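Insecticidal crystal protein Cry7Cal (Bacillus thuringiensis, PDB 5ZI1) is an insecticidal toxin active against the locust Locusta migratoria manilensis, probably acting by binding receptors and making pores in gut-cell membranes, as related delta endotoxins do. Local coordinates at residues A[91-96]-A[152-157]; A[98-103]-A[162-167]; A[256-261]-A[371-376]; A[435-440]-A[444-449]. One frame throughout, in Å; residues are numbered along the deposited sequence.

How the contacts relate
Contacts 1 and 2 join the same two helices, 73-101 and 141-165, in the N-terminal helical domain; contacts 3 and 4 lie about 48 to 59 Å away, centre to centre, in the beta-rich second domain. All four are largely buried, but contact 2 has one exposed residue, near the end of helix 141-165. Each helical contact spans a wide backbone gap with aromatic side chains, and the two meet where Y93 touches W165. Contact 4 instead rests on backbone hydrogen bonds of a hairpin, whereas contact 3 packs a loop on a strand through aliphatic groups and one water. Contacts 3 and 4 adjoin, through Q371 with S444 and I258 with P448.

Contact 1 of 4, residues A[91-96]-A[152-157]; sequences EGYTSA and LFLLKN
L154 and N157 of helix 141-165 both reach the ring of Y93 on helix 73-101, inside the alpha-helical bundle that makes up the N-terminal domain of three-domain Cry toxins. The backbones stay well apart: the closest alpha carbons, those of Y93 and L154, are 9.8 Å from each other. The tyrosine bridges this gap because its CG lies anti to the backbone N (chi1 169°), which sends the ring out across the interface. L154 comes first along the second helix and touches with its CD1 branch. That methyl is 4.2 Å from the centroid of the Y93 ring and only 18° off the ring normal, which identifies a CH-pi contact over one face, displaced toward CE2. Three residues on, N157 supplies the polar half. Its amide plane is turned 51° from the ring, and its oxygen lies at the ring's edge, close to the ring plane. V113 and F117 of helix 107-127 also pack on Y93, while F40 of helix 33-47 touches N157. The buried phenol thus has an acceptor within the bundle: Y93 OH donates to N157 OD1 at 2.6 Å, in the carbonyl plane and on a lone pair.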
loop_
_atom_site.group_PDB
_atom_site.type_symbol
_atom_site.label_atom_id
_atom_site.label_comp_id
_atom_site.label_asym_id
_atom_site.label_seq_id
_atom_site.Cartn_x
_atom_site.Cartn_y
_atom_site.Cartn_z
ATOM N N GLU A 91 12.471 12.768 22.025
ATOM C CA GLU A 91 13.012 12.101 23.207
ATOM C C GLU A 91 12.590 12.836 24.467
ATOM O O GLU A 91 12.049 12.234 25.401
ATOM C CB GLU A 91 14.538 12.014 23.146
ATOM C CG GLU A 91 15.097 11.059 22.116
ATOM C CD GLU A 91 16.637 11.131 21.996
ATOM O OE1 GLU A 91 17.289 11.818 22.827
ATOM O OE2 GLU A 91 17.189 10.503 21.059
ATOM N N GLY A 92 12.811 14.151 24.494
ATOM C CA GLY A 92 12.416 14.949 25.643
ATOM C C GLY A 92 10.920 14.950 25.886
ATOM O O GLY A 92 10.476 15.035 27.035
ATOM N N TYR A 93 10.120 14.855 24.821
ATOM C CA TYR A 93 8.676 14.820 25.019
ATOM C C TYR A 93 8.234 13.483 25.617
ATOM O O TYR A 93 7.485 13.455 26.607
ATOM C CB TYR A 93 7.939 15.118 23.703
ATOM C CG TYR A 93 6.453 14.829 23.801
ATOM C CD1 TYR A 93 5.575 15.733 24.398
ATOM C CD2 TYR A 93 5.935 13.624 23.336
ATOM C CE1 TYR A 93 4.207 15.442 24.502
ATOM C CE2 TYR A 93 4.596 13.333 23.423
ATOM C CZ TYR A 93 3.729 14.228 24.007
ATOM O OH TYR A 93 2.390 13.879 24.084
ATOM N N THR A 94 8.677 12.359 25.030
ATOM C CA THR A 94 8.300 11.050 25.570
ATOM C C THR A 94 8.745 10.915 27.019
ATOM O O THR A 94 7.994 10.427 27.875
ATOM C CB THR A 94 8.905 9.921 24.732
ATOM O OG1 THR A 94 10.330 9.956 24.856
ATOM C CG2 THR A 94 8.566 10.086 23.280
ATOM N N SER A 95 9.954 11.382 27.319
ATOM C CA SER A 95 10.435 11.369 28.694
ATOM C C SER A 95 9.523 12.175 29.618
ATOM O O SER A 95 9.239 11.743 30.741
ATOM C CB SER A 95 11.865 11.895 28.733
ATOM O OG SER A 95 12.358 11.952 30.054
ATOM N N ALA A 96 9.040 13.345 29.169
ATOM C CA ALA A 96 8.118 14.109 30.007
ATOM C C ALA A 96 6.738 13.485 30.023
ATOM O O ALA A 96 6.044 13.548 31.048
ATOM C CB ALA A 96 8.009 15.564 29.544
ATOM N N LEU A 152 1.735 14.635 12.459
ATOM C CA LEU A 152 0.311 14.345 12.591
ATOM C C LEU A 152 0.034 13.493 13.820
ATOM O O LEU A 152 -0.941 13.733 14.557
ATOM C CB LEU A 152 -0.191 13.640 11.330
ATOM C CG LEU A 152 -0.168 14.582 10.133
ATOM C CD1 LEU A 152 -0.601 13.871 8.877
ATOM C CD2 LEU A 152 -1.075 15.745 10.450
ATOM N N PHE A 153 0.894 12.498 14.059
ATOM C CA PHE A 153 0.735 11.622 15.206
ATOM C C PHE A 153 0.982 12.365 16.507
ATOM O O PHE A 153 0.262 12.159 17.495
ATOM C CB PHE A 153 1.686 10.436 15.087
ATOM C CG PHE A 153 1.807 9.651 16.346
ATOM C CD1 PHE A 153 0.714 8.961 16.849
ATOM C CD2 PHE A 153 2.997 9.619 17.044
ATOM C CE1 PHE A 153 0.813 8.242 18.022
ATOM C CE2 PHE A 153 3.100 8.894 18.218
ATOM C CZ PHE A 153 2.007 8.209 18.706
ATOM N N LEU A 154 2.012 13.213 16.539
ATOM C CA LEU A 154 2.233 14.047 17.713
ATOM C C LEU A 154 1.012 14.920 18.011
ATOM O O LEU A 154 0.664 15.129 19.176
ATOM C CB LEU A 154 3.465 14.917 17.514
ATOM C CG LEU A 154 3.723 15.854 18.691
ATOM C CD1 LEU A 154 4.097 15.038 19.880
ATOM C CD2 LEU A 154 4.776 16.936 18.401
ATOM N N LEU A 155 0.356 15.445 16.972
ATOM C CA LEU A 155 -0.765 16.343 17.198
ATOM C C LEU A 155 -1.927 15.597 17.834
ATOM O O LEU A 155 -2.677 16.180 18.626
ATOM C CB LEU A 155 -1.179 17.014 15.879
ATOM C CG LEU A 155 -0.284 18.191 15.456
ATOM C CD1 LEU A 155 -0.368 18.524 13.966
ATOM C CD2 LEU A 155 -0.648 19.405 16.328
ATOM N N LYS A 156 -2.058 14.298 17.535
ATOM C CA LYS A 156 -3.072 13.480 18.189
ATOM C C LYS A 156 -2.938 13.537 19.706
ATOM O O LYS A 156 -3.942 13.510 20.425
ATOM C CB LYS A 156 -2.974 12.030 17.699
ATOM C CG LYS A 156 -3.952 11.071 18.371
ATOM C CD LYS A 156 -3.881 9.666 17.763
ATOM C CE LYS A 156 -4.687 8.660 18.575
ATOM N NZ LYS A 156 -4.997 7.417 17.818
ATOM N N ASN A 157 -1.705 13.622 20.213
ATOM C CA ASN A 157 -1.513 13.612 21.660
ATOM C C ASN A 157 -2.291 14.745 22.342
ATOM O O ASN A 157 -2.823 14.557 23.441
ATOM C CB ASN A 157 -0.022 13.686 21.993
ATOM C CG ASN A 157 0.717 12.354 21.743
ATOM O OD1 ASN A 157 1.643 12.008 22.471
ATOM N ND2 ASN A 157 0.321 11.627 20.703
#

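Contact 2 of 4, residues A[98-103]-A[162-167]; sequences EAWQNN and GAEWGM
W165 turns the edge of its indole into the face of W100, with the planes at 84°, a T-shaped (edge-to-face) pair. The centroid of the W165 five-membered ring is 4.4 Å from that of the W100 six-membered ring. The part of W165 that leads is its pyrrole edge: NE1 stands 3.3 Å above the W100 plane, offset toward the rim, and W165 NE1 is 3.5 Å from W100 CE3. Beside it, W165 CD1 comes within 3.7 Å of W100 CE2. A polar N-H edge set over a pi face is consistent with a favourable electrostatic component, although the pair is best classed as aromatic packing. The torsions bring the rings together. W100 has its CG anti to the backbone N (chi1 159°), which carries the indole across to the other helix, whereas W165 has its CG beside the backbone N (chi1 -65°) and presents its CD1-NE1 edge to W100. E164 adds a looser touch, its CB lying 4.0 Å from W100 CZ2 in an oblique position; its carboxylate forms a salt bridge with R104. Directly after W165 the helix ends in a Schellman motif: G166 has positive phi, and M167 N returns to G162 O at 2.9 Å. W100, for its part, sits one residue before the end of helix 73-101 in the N-terminal helical bundle. Helix 107-127 lies against both indoles through V113, with Q110 also on W100, and L97 of helix 73-101 packs on W165.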
loop_
_atom_site.group_PDB
_atom_site.type_symbol
_atom_site.label_atom_id
_atom_site.label_comp_id
_atom_site.label_asym_id
_atom_site.label_seq_id
_atom_site.Cartn_x
_atom_site.Cartn_y
_atom_site.Cartn_z
ATOM N N GLU A 98 6.256 10.363 30.037
ATOM C CA GLU A 98 6.367 9.238 30.956
ATOM C C GLU A 98 6.352 9.709 32.403
ATOM O O GLU A 98 5.659 9.123 33.242
ATOM C CB GLU A 98 7.636 8.446 30.655
ATOM C CG GLU A 98 7.628 7.050 31.230
ATOM C CD GLU A 98 8.706 6.176 30.614
ATOM O OE1 GLU A 98 8.688 4.956 30.880
ATOM O OE2 GLU A 98 9.559 6.716 29.859
ATOM N N ALA A 99 7.103 10.769 32.711
ATOM C CA ALA A 99 7.106 11.312 34.068
ATOM C C ALA A 99 5.711 11.740 34.500
ATOM O O ALA A 99 5.339 11.577 35.665
ATOM C CB ALA A 99 8.073 12.490 34.169
ATOM N N TRP A 100 4.925 12.295 33.579
ATOM C CA TRP A 100 3.587 12.735 33.954
ATOM C C TRP A 100 2.657 11.543 34.135
ATOM O O TRP A 100 1.864 11.496 35.086
ATOM C CB TRP A 100 3.026 13.701 32.904
ATOM C CG TRP A 100 1.519 13.790 32.965
ATOM C CD1 TRP A 100 0.771 14.437 33.904
ATOM C CD2 TRP A 100 0.587 13.191 32.056
ATOM N NE1 TRP A 100 -0.569 14.281 33.634
ATOM C CE2 TRP A 100 -0.706 13.515 32.507
ATOM C CE3 TRP A 100 0.721 12.413 30.904
ATOM C CZ2 TRP A 100 -1.852 13.086 31.846
ATOM C CZ3 TRP A 100 -0.423 11.991 30.252
ATOM C CH2 TRP A 100 -1.689 12.328 30.724
ATOM N N GLN A 101 2.745 10.575 33.227
ATOM C CA GLN A 101 1.889 9.397 33.295
ATOM C C GLN A 101 2.067 8.641 34.611
ATOM O O GLN A 101 1.101 8.093 35.150
ATOM C CB GLN A 101 2.189 8.505 32.088
ATOM C CG GLN A 101 1.946 7.039 32.299
ATOM C CD GLN A 101 0.505 6.659 32.074
ATOM O OE1 GLN A 101 -0.414 7.460 32.316
ATOM N NE2 GLN A 101 0.291 5.434 31.588
ATOM N N ASN A 102 3.273 8.640 35.166
ATOM C CA ASN A 102 3.548 7.946 36.412
ATOM C C ASN A 102 3.349 8.820 37.654
ATOM O O ASN A 102 3.712 8.404 38.760
ATOM C CB ASN A 102 4.970 7.392 36.365
ATOM C CG ASN A 102 5.130 6.324 35.297
ATOM O OD1 ASN A 102 4.215 5.530 35.057
ATOM N ND2 ASN A 102 6.277 6.325 34.623
ATOM N N ASN A 103 2.776 10.011 37.507
ATOM C CA ASN A 103 2.552 10.875 38.659
ATOM C C ASN A 103 1.562 11.967 38.271
ATOM O O ASN A 103 1.815 13.154 38.500
ATOM C CB ASN A 103 3.878 11.474 39.139
ATOM C CG ASN A 103 3.753 12.203 40.466
ATOM O OD1 ASN A 103 2.683 12.221 41.081
ATOM N ND2 ASN A 103 4.837 12.852 40.889
ATOM N N GLY A 162 -4.458 16.536 26.215
ATOM C CA GLY A 162 -4.430 17.978 26.444
ATOM C C GLY A 162 -5.192 18.479 27.655
ATOM O O GLY A 162 -4.614 19.125 28.535
ATOM N N ALA A 163 -6.488 18.168 27.720
ATOM C CA ALA A 163 -7.303 18.597 28.855
ATOM C C ALA A 163 -6.713 18.126 30.179
ATOM O O ALA A 163 -6.747 18.859 31.174
ATOM C CB ALA A 163 -8.738 18.093 28.697
ATOM N N GLU A 164 -6.131 16.915 30.206
ATOM C CA GLU A 164 -5.527 16.437 31.446
ATOM C C GLU A 164 -4.197 17.110 31.745
ATOM O O GLU A 164 -3.747 17.075 32.896
ATOM C CB GLU A 164 -5.352 14.916 31.431
ATOM C CG GLU A 164 -6.396 14.164 30.649
ATOM C CD GLU A 164 -6.227 12.649 30.799
ATOM O OE1 GLU A 164 -6.311 12.142 31.945
ATOM O OE2 GLU A 164 -5.989 11.951 29.786
ATOM N N TRP A 165 -3.578 17.753 30.761
ATOM C CA TRP A 165 -2.407 18.579 31.016
ATOM C C TRP A 165 -2.749 19.980 31.490
ATOM O O TRP A 165 -1.834 20.737 31.838
ATOM C CB TRP A 165 -1.566 18.705 29.762
ATOM C CG TRP A 165 -0.968 17.441 29.301
ATOM C CD1 TRP A 165 -0.803 16.287 30.019
ATOM C CD2 TRP A 165 -0.443 17.190 28.003
ATOM N NE1 TRP A 165 -0.195 15.335 29.238
ATOM C CE2 TRP A 165 0.028 15.862 27.992
ATOM C CE3 TRP A 165 -0.329 17.957 26.843
ATOM C CZ2 TRP A 165 0.612 15.295 26.870
ATOM C CZ3 TRP A 165 0.246 17.390 25.731
ATOM C CH2 TRP A 165 0.709 16.073 25.750
ATOM N N GLY A 166 -4.028 20.344 31.511
ATOM C CA GLY A 166 -4.432 21.703 31.791
ATOM C C GLY A 166 -4.733 22.541 30.567
ATOM O O GLY A 166 -4.845 23.764 30.687
ATOM N N MET A 167 -4.849 21.929 29.394
ATOM C CA MET A 167 -5.211 22.667 28.198
ATOM C C MET A 167 -6.694 22.987 28.228
ATOM O O MET A 167 -7.519 22.143 28.596
ATOM C CB MET A 167 -4.874 21.861 26.941
ATOM C CG MET A 167 -3.432 21.991 26.495
ATOM S SD MET A 167 -3.055 21.107 24.977
ATOM C CE MET A 167 -4.212 21.773 23.824
#

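Contact 3 of 4, residues A[256-261]-A[371-376]; sequences DPIGLT and QAVPLL
Q371 OE1 accepts a hydrogen bond from a water at 2.8 Å, and the same water accepts from L260 N at 2.9 Å, so one solvent molecule couples the loop 256-261 to the strand 371-376. The glutamine side chain is folded rather than extended: its CB leaves the backbone across the direction of the loop, and the bend at chi2 (-78°) brings OE1 round toward it. This relay is the polar link of the contact; the remaining touches are largely aliphatic. I258 is the residue that packs. Its CG2 lies 3.9 Å from V373 CG2, and the two side chains cross at about a right angle, so they meet methyl to methyl instead of running alongside. The same V373 methyl also lies 3.6 Å from the carbonyl oxygen of I258, hence one branch of the valine covers both backbone and side chain. I258 is the centre of an inverse gamma turn, closed by a weak bond from G259 N to P257 O (3.1 Å). Both segments belong to the second domain, which in three-domain Cry toxins is a beta prism of antiparallel sheets. Here the loop following strand 252-254 is laid on strand 369-382 of another sheet. A backbone hydrogen bond holds I258 to P448 of strand 448-454, and D256 forms salt bridges with R217 and R220 of helix 208-227, tying the loop to the helical domain as well. At the other end of its side chain, I258 CD1 lies 4.4 Å from L376 CD1.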
loop_
_atom_site.group_PDB
_atom_site.type_symbol
_atom_site.label_atom_id
_atom_site.label_comp_id
_atom_site.label_asym_id
_atom_site.label_seq_id
_atom_site.Cartn_x
_atom_site.Cartn_y
_atom_site.Cartn_z
ATOM N N ASP A 256 10.765 -6.284 -9.911
ATOM C CA ASP A 256 11.396 -6.074 -11.213
ATOM C C ASP A 256 11.128 -7.262 -12.135
ATOM O O ASP A 256 11.003 -8.404 -11.672
ATOM C CB ASP A 256 12.903 -5.871 -11.074
ATOM C CG ASP A 256 13.252 -4.617 -10.298
ATOM O OD1 ASP A 256 12.336 -3.785 -10.063
ATOM O OD2 ASP A 256 14.441 -4.457 -9.930
ATOM N N PRO A 257 11.011 -7.028 -13.441
ATOM C CA PRO A 257 10.750 -8.153 -14.354
ATOM C C PRO A 257 11.846 -9.205 -14.255
ATOM O O PRO A 257 13.016 -8.898 -14.009
ATOM C CB PRO A 257 10.701 -7.491 -15.734
ATOM C CG PRO A 257 10.263 -6.013 -15.413
ATOM C CD PRO A 257 11.010 -5.720 -14.130
ATOM N N ILE A 258 11.439 -10.463 -14.398
ATOM C CA ILE A 258 12.371 -11.595 -14.275
ATOM C C ILE A 258 12.955 -11.799 -15.665
ATOM O O ILE A 258 12.480 -12.597 -16.474
ATOM C CB ILE A 258 11.685 -12.857 -13.748
ATOM C CG1 ILE A 258 10.923 -12.596 -12.446
ATOM C CG2 ILE A 258 12.700 -13.977 -13.568
ATOM C CD1 ILE A 258 10.122 -13.815 -12.042
ATOM N N GLY A 259 13.996 -11.027 -15.961
ATOM C CA GLY A 259 14.672 -11.115 -17.235
ATOM C C GLY A 259 16.168 -11.040 -17.009
ATOM O O GLY A 259 16.635 -10.659 -15.934
ATOM N N LEU A 260 16.921 -11.422 -18.040
ATOM C CA LEU A 260 18.372 -11.443 -17.913
ATOM C C LEU A 260 18.934 -10.024 -17.924
ATOM O O LEU A 260 18.629 -9.232 -18.816
ATOM C CB LEU A 260 18.985 -12.260 -19.039
ATOM C CG LEU A 260 20.508 -12.369 -19.016
ATOM C CD1 LEU A 260 20.967 -13.218 -17.830
ATOM C CD2 LEU A 260 20.981 -12.976 -20.327
ATOM N N THR A 261 19.737 -9.701 -16.916
ATOM C CA THR A 261 20.543 -8.491 -16.896
ATOM C C THR A 261 21.905 -8.819 -16.298
ATOM O O THR A 261 22.090 -9.854 -15.645
ATOM C CB THR A 261 19.915 -7.344 -16.064
ATOM O OG1 THR A 261 19.871 -7.728 -14.682
ATOM C CG2 THR A 261 18.530 -6.993 -16.554
ATOM N N GLN A 371 14.029 -15.322 -24.446
ATOM C CA GLN A 371 14.046 -14.976 -23.031
ATOM C C GLN A 371 13.555 -16.189 -22.264
ATOM O O GLN A 371 12.555 -16.807 -22.649
ATOM C CB GLN A 371 13.172 -13.752 -22.734
ATOM C CG GLN A 371 13.250 -12.692 -23.790
ATOM C CD GLN A 371 14.501 -11.838 -23.699
ATOM O OE1 GLN A 371 15.204 -11.807 -22.676
ATOM N NE2 GLN A 371 14.781 -11.121 -24.773
ATOM N N ALA A 372 14.259 -16.541 -21.193
ATOM C CA ALA A 372 14.031 -17.824 -20.548
ATOM C C ALA A 372 13.926 -17.653 -19.042
ATOM O O ALA A 372 14.761 -16.981 -18.425
ATOM C CB ALA A 372 15.158 -18.816 -20.902
ATOM N N VAL A 373 12.901 -18.268 -18.460
ATOM C CA VAL A 373 12.814 -18.475 -17.018
ATOM C C VAL A 373 12.671 -19.976 -16.782
ATOM O O VAL A 373 11.548 -20.483 -16.620
ATOM C CB VAL A 373 11.646 -17.684 -16.405
ATOM C CG1 VAL A 373 11.590 -17.935 -14.909
ATOM C CG2 VAL A 373 11.790 -16.168 -16.724
ATOM N N PRO A 374 13.769 -20.737 -16.780
ATOM C CA PRO A 374 13.633 -22.200 -16.691
ATOM C C PRO A 374 13.326 -22.694 -15.293
ATOM O O PRO A 374 12.920 -23.858 -15.148
ATOM C CB PRO A 374 14.995 -22.722 -17.187
ATOM C CG PRO A 374 15.945 -21.584 -17.022
ATOM C CD PRO A 374 15.146 -20.309 -17.116
ATOM N N LEU A 375 13.463 -21.844 -14.272
ATOM C CA LEU A 375 13.192 -22.270 -12.908
ATOM C C LEU A 375 12.502 -21.153 -12.129
ATOM O O LEU A 375 12.919 -19.988 -12.191
ATOM C CB LEU A 375 14.490 -22.708 -12.232
ATOM C CG LEU A 375 14.383 -23.171 -10.778
ATOM C CD1 LEU A 375 15.505 -24.169 -10.499
ATOM C CD2 LEU A 375 14.460 -22.033 -9.758
ATOM N N LEU A 376 11.442 -21.523 -11.407
ATOM C CA LEU A 376 10.699 -20.633 -10.517
ATOM C C LEU A 376 10.260 -21.453 -9.313
ATOM O O LEU A 376 9.544 -22.442 -9.467
ATOM C CB LEU A 376 9.485 -20.026 -11.224
ATOM C CG LEU A 376 8.573 -19.048 -10.456
ATOM C CD1 LEU A 376 9.288 -17.740 -10.189
ATOM C CD2 LEU A 376 7.304 -18.802 -11.239
HETATM O O HOH W 1 15.561 -12.930 -20.088
#

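Contact 4 of 4, residues A[435-440]-A[444-449]; sequences VSEIFK and SGTIPV
S436 and V449 form the tight part of this antiparallel hairpin, bonded in both directions: S436 N to V449 O at 2.8 Å and V449 N to S436 O at 2.9 Å. In the next, non-hydrogen-bonded pair, E437 and P448 bring their alpha carbons to 4.1 Å. I438 N then bonds I447 O at 2.9 Å. Beside these bonds, CG1 of I438 touches two methyls, I447 CG2 at 3.8 Å and V449 CG2 at 3.9 Å. V435 and P448 lie side by side, pointing the same way, with V435 CG1 4.0 Å from P448 CB. Toward the turn, contact is looser and partly hydrated. One water links I438 O to I447 N, and another links E437 OE2 to T446 OG1, while OE1 of E437 is salt-bridged to R285. K440, whose chain turns at CG-CD (chi3 48°), folds back so that its NZ makes a weak bond to G445 O at 3.0 Å. In the second domain, strand 448-454 is the middle one of a three-stranded sheet, between 430-437 and 252-254; W315 of strand 312-324 packs on T446 and P448, and helix 279-286 touches I438 through I282.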
loop_
_atom_site.group_PDB
_atom_site.type_symbol
_atom_site.label_atom_id
_atom_site.label_comp_id
_atom_site.label_asym_id
_atom_site.label_seq_id
_atom_site.Cartn_x
_atom_site.Cartn_y
_atom_site.Cartn_z
ATOM N N VAL A 435 0.918 -12.660 -11.845
ATOM C CA VAL A 435 2.042 -12.838 -12.763
ATOM C C VAL A 435 1.646 -12.207 -14.088
ATOM O O VAL A 435 0.819 -12.769 -14.817
ATOM C CB VAL A 435 2.422 -14.310 -12.993
ATOM C CG1 VAL A 435 3.749 -14.365 -13.759
ATOM C CG2 VAL A 435 2.474 -15.101 -11.671
ATOM N N SER A 436 2.240 -11.067 -14.412
ATOM C CA SER A 436 2.036 -10.458 -15.711
ATOM C C SER A 436 3.265 -10.745 -16.571
ATOM O O SER A 436 4.055 -11.643 -16.269
ATOM C CB SER A 436 1.773 -8.960 -15.549
ATOM O OG SER A 436 2.877 -8.349 -14.914
ATOM N N GLU A 437 3.452 -9.975 -17.631
ATOM C CA GLU A 437 4.637 -10.135 -18.450
ATOM C C GLU A 437 5.001 -8.787 -19.055
ATOM O O GLU A 437 4.230 -7.818 -19.003
ATOM C CB GLU A 437 4.416 -11.164 -19.548
ATOM C CG GLU A 437 3.463 -10.679 -20.585
ATOM C CD GLU A 437 2.973 -11.768 -21.497
ATOM O OE1 GLU A 437 2.356 -11.429 -22.533
ATOM O OE2 GLU A 437 3.183 -12.961 -21.172
ATOM N N ILE A 438 6.196 -8.763 -19.641
ATOM C CA ILE A 438 6.714 -7.630 -20.383
ATOM C C ILE A 438 6.264 -7.757 -21.827
ATOM O O ILE A 438 6.496 -8.790 -22.469
ATOM C CB ILE A 438 8.246 -7.580 -20.290
ATOM C CG1 ILE A 438 8.681 -7.144 -18.898
ATOM C CG2 ILE A 438 8.809 -6.637 -21.322
ATOM C CD1 ILE A 438 8.198 -5.718 -18.524
ATOM N N PHE A 439 5.622 -6.704 -22.339
ATOM C CA PHE A 439 5.283 -6.619 -23.753
ATOM C C PHE A 439 6.561 -6.612 -24.585
ATOM O O PHE A 439 7.349 -5.665 -24.527
ATOM C CB PHE A 439 4.475 -5.346 -24.014
ATOM C CG PHE A 439 3.731 -5.356 -25.315
ATOM C CD1 PHE A 439 4.411 -5.458 -26.521
ATOM C CD2 PHE A 439 2.343 -5.251 -25.334
ATOM C CE1 PHE A 439 3.728 -5.483 -27.733
ATOM C CE2 PHE A 439 1.643 -5.253 -26.539
ATOM C CZ PHE A 439 2.339 -5.371 -27.742
ATOM N N LYS A 440 6.759 -7.647 -25.384
ATOM C CA LYS A 440 8.006 -7.807 -26.112
ATOM C C LYS A 440 7.870 -7.242 -27.522
ATOM O O LYS A 440 6.814 -7.357 -28.158
ATOM C CB LYS A 440 8.423 -9.283 -26.146
ATOM C CG LYS A 440 9.773 -9.571 -25.479
ATOM C CD LYS A 440 9.934 -11.015 -24.971
ATOM C CE LYS A 440 9.521 -12.029 -26.008
ATOM N NZ LYS A 440 8.053 -12.320 -25.910
ATOM N N SER A 444 11.048 -14.335 -28.598
ATOM C CA SER A 444 10.281 -15.463 -28.088
ATOM C C SER A 444 10.639 -15.652 -26.628
ATOM O O SER A 444 11.750 -15.309 -26.206
ATOM C CB SER A 444 10.593 -16.763 -28.854
ATOM O OG SER A 444 9.438 -17.317 -29.464
ATOM N N GLY A 445 9.705 -16.232 -25.871
ATOM C CA GLY A 445 9.890 -16.482 -24.451
ATOM C C GLY A 445 9.240 -15.424 -23.580
ATOM O O GLY A 445 9.274 -14.245 -23.924
ATOM N N THR A 446 8.641 -15.818 -22.457
ATOM C CA THR A 446 7.972 -14.878 -21.562
ATOM C C THR A 446 8.975 -14.239 -20.607
ATOM O O THR A 446 9.732 -14.943 -19.929
ATOM C CB THR A 446 6.886 -15.592 -20.746
ATOM O OG1 THR A 446 5.897 -16.170 -21.613
ATOM C CG2 THR A 446 6.226 -14.637 -19.774
ATOM N N ILE A 447 8.960 -12.910 -20.531
ATOM C CA ILE A 447 9.570 -12.200 -19.407
ATOM C C ILE A 447 8.476 -11.921 -18.382
ATOM O O ILE A 447 7.709 -10.960 -18.547
ATOM C CB ILE A 447 10.235 -10.891 -19.852
ATOM C CG1 ILE A 447 11.292 -11.151 -20.926
ATOM C CG2 ILE A 447 10.887 -10.204 -18.674
ATOM C CD1 ILE A 447 11.923 -9.876 -21.421
ATOM N N PRO A 448 8.358 -12.716 -17.321
ATOM C CA PRO A 448 7.254 -12.535 -16.374
ATOM C C PRO A 448 7.530 -11.419 -15.380
ATOM O O PRO A 448 8.670 -11.018 -15.145
ATOM C CB PRO A 448 7.185 -13.888 -15.659
ATOM C CG PRO A 448 8.445 -14.657 -16.115
ATOM C CD PRO A 448 9.313 -13.719 -16.843
ATOM N N VAL A 449 6.459 -10.896 -14.799
ATOM C CA VAL A 449 6.590 -9.902 -13.742
ATOM C C VAL A 449 5.656 -10.301 -12.612
ATOM O O VAL A 449 4.483 -10.609 -12.851
ATOM C CB VAL A 449 6.278 -8.475 -14.229
ATOM C CG1 VAL A 449 6.795 -7.467 -13.230
ATOM C CG2 VAL A 449 6.872 -8.221 -15.581
HETATM O O HOH W 2 3.287 -16.040 -20.988
HETATM O O HOH W 3 5.370 -13.743 -23.728
HETATM O O HOH W 4 7.097 -11.492 -22.177
#